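Local coordinates for protein SusD homolog (Bacteroides thetaiotaomicron, PDB 3EHM) that probably binds mucin O-glycans at the cell surface, as a SusD-like lipoprotein serving glycan use by a gut symbiont, at residues 407-412 against 482-487; 62-67 against 462-467. One frame throughout, in Å; residues are numbered along the deposited sequence.

Interaction 1 (407-412 against 482-487)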
# COMPACT_ATOMS: atom_id res chain seq x y z
N TYR A 407 -26.43 5.74 -2.55
CA TYR A 407 -25.49 5.04 -1.70
C TYR A 407 -25.50 5.57 -0.27
O TYR A 407 -25.63 6.77 -0.04
CB TYR A 407 -24.06 5.18 -2.24
CG TYR A 407 -23.01 4.49 -1.39
CD1 TYR A 407 -22.78 3.12 -1.51
CD2 TYR A 407 -22.28 5.20 -0.44
CE1 TYR A 407 -21.84 2.47 -0.71
CE2 TYR A 407 -21.34 4.56 0.38
CZ TYR A 407 -21.12 3.19 0.23
OH TYR A 407 -20.19 2.56 1.02
N ASN A 408 -25.36 4.66 0.68
CA ASN A 408 -25.32 5.06 2.08
C ASN A 408 -24.69 3.96 2.91
O ASN A 408 -24.88 2.77 2.65
CB ASN A 408 -26.73 5.36 2.60
CG ASN A 408 -27.56 4.11 2.79
OD1 ASN A 408 -27.32 3.33 3.71
ND2 ASN A 408 -28.53 3.90 1.91
N HIS A 409 -23.92 4.38 3.90
CA HIS A 409 -23.26 3.46 4.81
C HIS A 409 -22.82 4.27 6.02
O HIS A 409 -22.08 5.25 5.89
CB HIS A 409 -22.06 2.79 4.16
CG HIS A 409 -21.37 1.80 5.05
ND1 HIS A 409 -20.49 2.18 6.04
CD2 HIS A 409 -21.49 0.46 5.15
CE1 HIS A 409 -20.11 1.12 6.72
NE2 HIS A 409 -20.69 0.05 6.19
N ASP A 410 -23.29 3.88 7.20
CA ASP A 410 -22.93 4.58 8.41
C ASP A 410 -21.61 4.01 8.93
O ASP A 410 -21.58 2.99 9.61
CB ASP A 410 -24.01 4.42 9.47
CG ASP A 410 -23.79 5.37 10.63
OD1 ASP A 410 -22.65 5.85 10.79
OD2 ASP A 410 -24.75 5.63 11.39
N LEU A 411 -20.53 4.69 8.60
CA LEU A 411 -19.19 4.28 9.01
C LEU A 411 -18.96 4.41 10.52
O LEU A 411 -18.04 3.80 11.05
CB LEU A 411 -18.15 5.11 8.25
CG LEU A 411 -16.68 4.70 8.35
CD1 LEU A 411 -16.49 3.29 7.81
CD2 LEU A 411 -15.84 5.69 7.55
N SER A 412 -19.78 5.20 11.20
CA SER A 412 -19.61 5.42 12.64
C SER A 412 -19.97 4.23 13.51
O SER A 412 -19.41 4.06 14.59
CB SER A 412 -20.43 6.62 13.10
OG SER A 412 -21.82 6.34 13.06
N ASP A 482 -19.22 -10.82 3.81
CA ASP A 482 -17.92 -11.37 4.17
C ASP A 482 -16.79 -10.59 3.50
O ASP A 482 -15.64 -10.65 3.95
CB ASP A 482 -17.83 -12.84 3.77
CG ASP A 482 -18.80 -13.71 4.54
OD1 ASP A 482 -18.66 -13.81 5.77
OD2 ASP A 482 -19.71 -14.29 3.90
N CYS A 483 -17.12 -9.86 2.44
CA CYS A 483 -16.13 -9.08 1.71
C CYS A 483 -16.54 -7.66 1.33
O CYS A 483 -17.53 -7.45 0.62
CB CYS A 483 -15.70 -9.81 0.42
SG CYS A 483 -14.65 -11.27 0.67
N ARG A 484 -15.77 -6.69 1.80
CA ARG A 484 -16.01 -5.29 1.45
C ARG A 484 -14.90 -4.94 0.46
O ARG A 484 -14.93 -3.90 -0.19
CB ARG A 484 -15.95 -4.39 2.68
CG ARG A 484 -17.15 -4.59 3.59
CD ARG A 484 -17.30 -3.49 4.63
NE ARG A 484 -18.46 -3.76 5.47
CZ ARG A 484 -18.83 -3.04 6.51
NH1 ARG A 484 -18.13 -1.97 6.87
NH2 ARG A 484 -19.90 -3.39 7.21
N VAL A 485 -13.92 -5.84 0.35
CA VAL A 485 -12.79 -5.70 -0.58
C VAL A 485 -12.35 -7.11 -0.99
O VAL A 485 -12.62 -8.07 -0.28
CB VAL A 485 -11.56 -5.00 0.06
CG1 VAL A 485 -11.98 -3.72 0.74
CG2 VAL A 485 -10.87 -5.93 1.05
N PRO A 486 -11.70 -7.25 -2.15
CA PRO A 486 -11.27 -8.60 -2.53
C PRO A 486 -10.16 -9.02 -1.55
O PRO A 486 -9.45 -8.17 -1.01
CB PRO A 486 -10.73 -8.41 -3.95
CG PRO A 486 -11.50 -7.22 -4.46
CD PRO A 486 -11.50 -6.30 -3.27
N GLU A 487 -10.03 -10.32 -1.31
CA GLU A 487 -9.00 -10.81 -0.40
C GLU A 487 -7.65 -10.89 -1.12
O GLU A 487 -6.59 -10.97 -0.49
CB GLU A 487 -9.36 -12.20 0.13
CG GLU A 487 -10.59 -12.27 1.03
CD GLU A 487 -10.40 -11.58 2.38
OE1 GLU A 487 -9.24 -11.36 2.79
OE2 GLU A 487 -11.43 -11.28 3.03

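Interaction 2 (62-67 against 462-467)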
# COMPACT_ATOMS: atom_id res chain seq x y z
N ASN A 62 -9.16 2.02 -4.34
CA ASN A 62 -10.60 2.14 -4.50
C ASN A 62 -11.30 1.23 -3.50
O ASN A 62 -12.25 1.64 -2.84
CB ASN A 62 -10.99 1.78 -5.94
CG ASN A 62 -12.41 1.25 -6.06
OD1 ASN A 62 -13.38 1.91 -5.68
ND2 ASN A 62 -12.54 0.05 -6.62
N TYR A 63 -10.80 -0.00 -3.36
CA TYR A 63 -11.38 -0.97 -2.43
C TYR A 63 -11.45 -0.43 -1.00
O TYR A 63 -12.50 -0.48 -0.36
CB TYR A 63 -10.55 -2.26 -2.41
CG TYR A 63 -10.34 -2.95 -3.75
CD1 TYR A 63 -9.22 -3.75 -3.96
CD2 TYR A 63 -11.25 -2.80 -4.80
CE1 TYR A 63 -9.00 -4.39 -5.19
CE2 TYR A 63 -11.04 -3.43 -6.03
CZ TYR A 63 -9.91 -4.22 -6.22
OH TYR A 63 -9.68 -4.82 -7.43
N ILE A 64 -10.33 0.10 -0.51
CA ILE A 64 -10.26 0.61 0.86
C ILE A 64 -10.72 2.05 1.05
O ILE A 64 -10.61 2.59 2.15
CB ILE A 64 -8.84 0.48 1.43
CG1 ILE A 64 -7.87 1.33 0.59
CG2 ILE A 64 -8.43 -0.99 1.46
CD1 ILE A 64 -6.43 1.17 0.98
N GLY A 65 -11.20 2.68 -0.00
CA GLY A 65 -11.71 4.03 0.14
C GLY A 65 -10.76 5.21 0.14
O GLY A 65 -11.14 6.30 0.59
N TYR A 66 -9.53 5.01 -0.32
CA TYR A 66 -8.59 6.12 -0.42
C TYR A 66 -9.12 6.95 -1.59
O TYR A 66 -9.10 8.18 -1.57
CB TYR A 66 -7.18 5.65 -0.79
CG TYR A 66 -6.22 5.36 0.34
CD1 TYR A 66 -4.91 5.00 0.07
CD2 TYR A 66 -6.62 5.46 1.68
CE1 TYR A 66 -4.00 4.74 1.09
CE2 TYR A 66 -5.72 5.20 2.71
CZ TYR A 66 -4.41 4.84 2.41
OH TYR A 66 -3.50 4.58 3.40
N PHE A 67 -9.58 6.24 -2.62
CA PHE A 67 -10.10 6.86 -3.83
C PHE A 67 -11.46 6.31 -4.20
O PHE A 67 -11.89 5.27 -3.70
CB PHE A 67 -9.16 6.61 -5.02
CG PHE A 67 -7.71 6.85 -4.72
CD1 PHE A 67 -6.82 5.79 -4.65
CD2 PHE A 67 -7.25 8.14 -4.47
CE1 PHE A 67 -5.48 6.01 -4.35
CE2 PHE A 67 -5.91 8.36 -4.16
CZ PHE A 67 -5.02 7.29 -4.10
N PRO A 462 -8.92 -0.35 8.91
CA PRO A 462 -10.07 0.23 9.61
C PRO A 462 -11.36 -0.27 8.95
O PRO A 462 -11.31 -0.89 7.89
CB PRO A 462 -9.86 1.72 9.40
CG PRO A 462 -9.30 1.77 8.01
CD PRO A 462 -8.29 0.64 8.02
N TYR A 463 -12.50 -0.01 9.58
CA TYR A 463 -13.76 -0.43 8.98
C TYR A 463 -13.91 0.42 7.72
O TYR A 463 -13.55 1.60 7.71
CB TYR A 463 -14.93 -0.19 9.94
CG TYR A 463 -14.92 -1.09 11.15
CD1 TYR A 463 -14.32 -2.35 11.11
CD2 TYR A 463 -15.54 -0.70 12.34
CE1 TYR A 463 -14.33 -3.20 12.22
CE2 TYR A 463 -15.57 -1.54 13.45
CZ TYR A 463 -14.96 -2.79 13.38
OH TYR A 463 -14.99 -3.62 14.47
N LEU A 464 -14.45 -0.17 6.66
CA LEU A 464 -14.59 0.54 5.39
C LEU A 464 -16.02 0.74 4.93
O LEU A 464 -16.93 0.02 5.34
CB LEU A 464 -13.85 -0.24 4.30
CG LEU A 464 -12.45 -0.75 4.61
CD1 LEU A 464 -12.03 -1.74 3.53
CD2 LEU A 464 -11.47 0.40 4.70
N MSE A 465 -16.19 1.72 4.05
CA MSE A 465 -17.49 1.98 3.45
C MSE A 465 -17.67 0.76 2.56
O MSE A 465 -16.73 0.33 1.89
CB MSE A 465 -17.43 3.25 2.58
CG MSE A 465 -17.24 4.55 3.35
SE MSE A 465 -18.91 5.26 4.03
CE MSE A 465 -18.29 6.98 4.66
N LYS A 466 -18.87 0.18 2.55
CA LYS A 466 -19.13 -1.01 1.74
C LYS A 466 -19.15 -0.68 0.26
O LYS A 466 -19.46 0.45 -0.14
CB LYS A 466 -20.47 -1.62 2.14
CG LYS A 466 -21.65 -0.72 1.81
CD LYS A 466 -22.96 -1.24 2.39
CE LYS A 466 -24.09 -0.27 2.09
NZ LYS A 466 -25.11 -0.26 3.19
N PRO A 467 -18.82 -1.65 -0.60
CA PRO A 467 -18.83 -1.39 -2.04
C PRO A 467 -20.23 -1.00 -2.52
O PRO A 467 -21.23 -1.54 -2.05
CB PRO A 467 -18.33 -2.70 -2.64
CG PRO A 467 -18.78 -3.73 -1.63
CD PRO A 467 -18.46 -3.06 -0.32
O HOH W 1 -14.17 1.35 1.02

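Interaction 1 (407-412 against 482-487)
H409 and R484 bring two irregular loops together although their CA atoms, the nearest pair between the segments, stand 11.8 Å apart. The meeting is thus made by side chains alone, near the surface of this mostly helical SusD-like fold. It illustrates how two cationic or potentially cationic groups can share a contact without a bond between them. The imidazole presents NE2 to one face of the guanidinium, and the two planes are 82° apart, almost perpendicular. H409 NE2 lies 3.6 Å from R484 CZ, and 3.3 Å from R484 NH1, but the angle at this last pair is too poor for a hydrogen bond. R484 NH2 sits in the plane of the imidazole, at its edge, 3.7 Å from H409 NE2. The arginine spans the gap because its chain is extended from CG to NE, while H409 meets it from the opposite direction with CG anti to the backbone N (chi1 -178°). R484 NH1 hydrogen-bonds Q529 OE1 and, weakly, L464 O; the H409 side chain also packs on Q529, which thus contacts both partners. The nearby guanidinium charge would tend to disfavour protonation of the imidazole. With only a methyl group in place of the arginine side chain, as in an alanine here, Q529 OE1 and L464 O would probably lose this donor, and the NE2 end of the H409 ring the flat group it abuts. Just past H409 the loop turns on itself in an Asx turn: D410 OD1 accepts from S412 N at 3.0 Å, met on the anti side and 29° out of the carboxylate plane.

Interaction 2 (62-67 against 462-467)
I64 and L464 provide the apolar part of this buried contact, in which a leucine is applied to the end of a short helix. L464 CD2 lies 4.2 Å from I64 CB and CD1 4.0 Å from I64 CA, so the forked tip straddles backbone as much as side chain. With its CG beside the backbone N (chi1 -46°), L464 also sets CD2 3.5 Å from I64 O, a carbonyl that is hydrogen-bonded to Y442 OH. The ethyl arm of I64 turns elsewhere, its CD1 resting over the centre of the Y66 ring.

Polar contact is left to one water, which donates to Y63 O at 2.8 Å and to M465 O at 2.9 Å, joining two carbonyls that could not bond each other. Within 62-67 a Schellman motif ends the helix: G65 takes positive phi, and its N bonds N62 O at 3.2 Å.

Around the pair, helix 449-459 packs A452 and W453 on I64 and Y456 on L464, and T275 of helix 274-282 touches L464. Helix 429-445 contributes Y442, and beyond the Schellman turn the chain enters strand 67-69, antiparallel to strand 270-272.

From the N terminus, the chain first passes 62-67, then runs through most of the helical fold to 407-412, 462-467 and finally 482-487. Interaction 2 closes a loop of 394 residues, interaction 1 one of only 69, and because their segments alternate the two closures cross instead of nesting. Their centres are about 7 Å apart. The segments also touch directly: Y407 OH probably hydrogen-bonds K466 O, and R484 NH1 reaches L464 O in a weak hydrogen bond. Segment 462-467 touches both segments of interaction 1 as well as the end of helix 60-63, on which V485 and P486 also pack, so the early helix and the late loops are tied together.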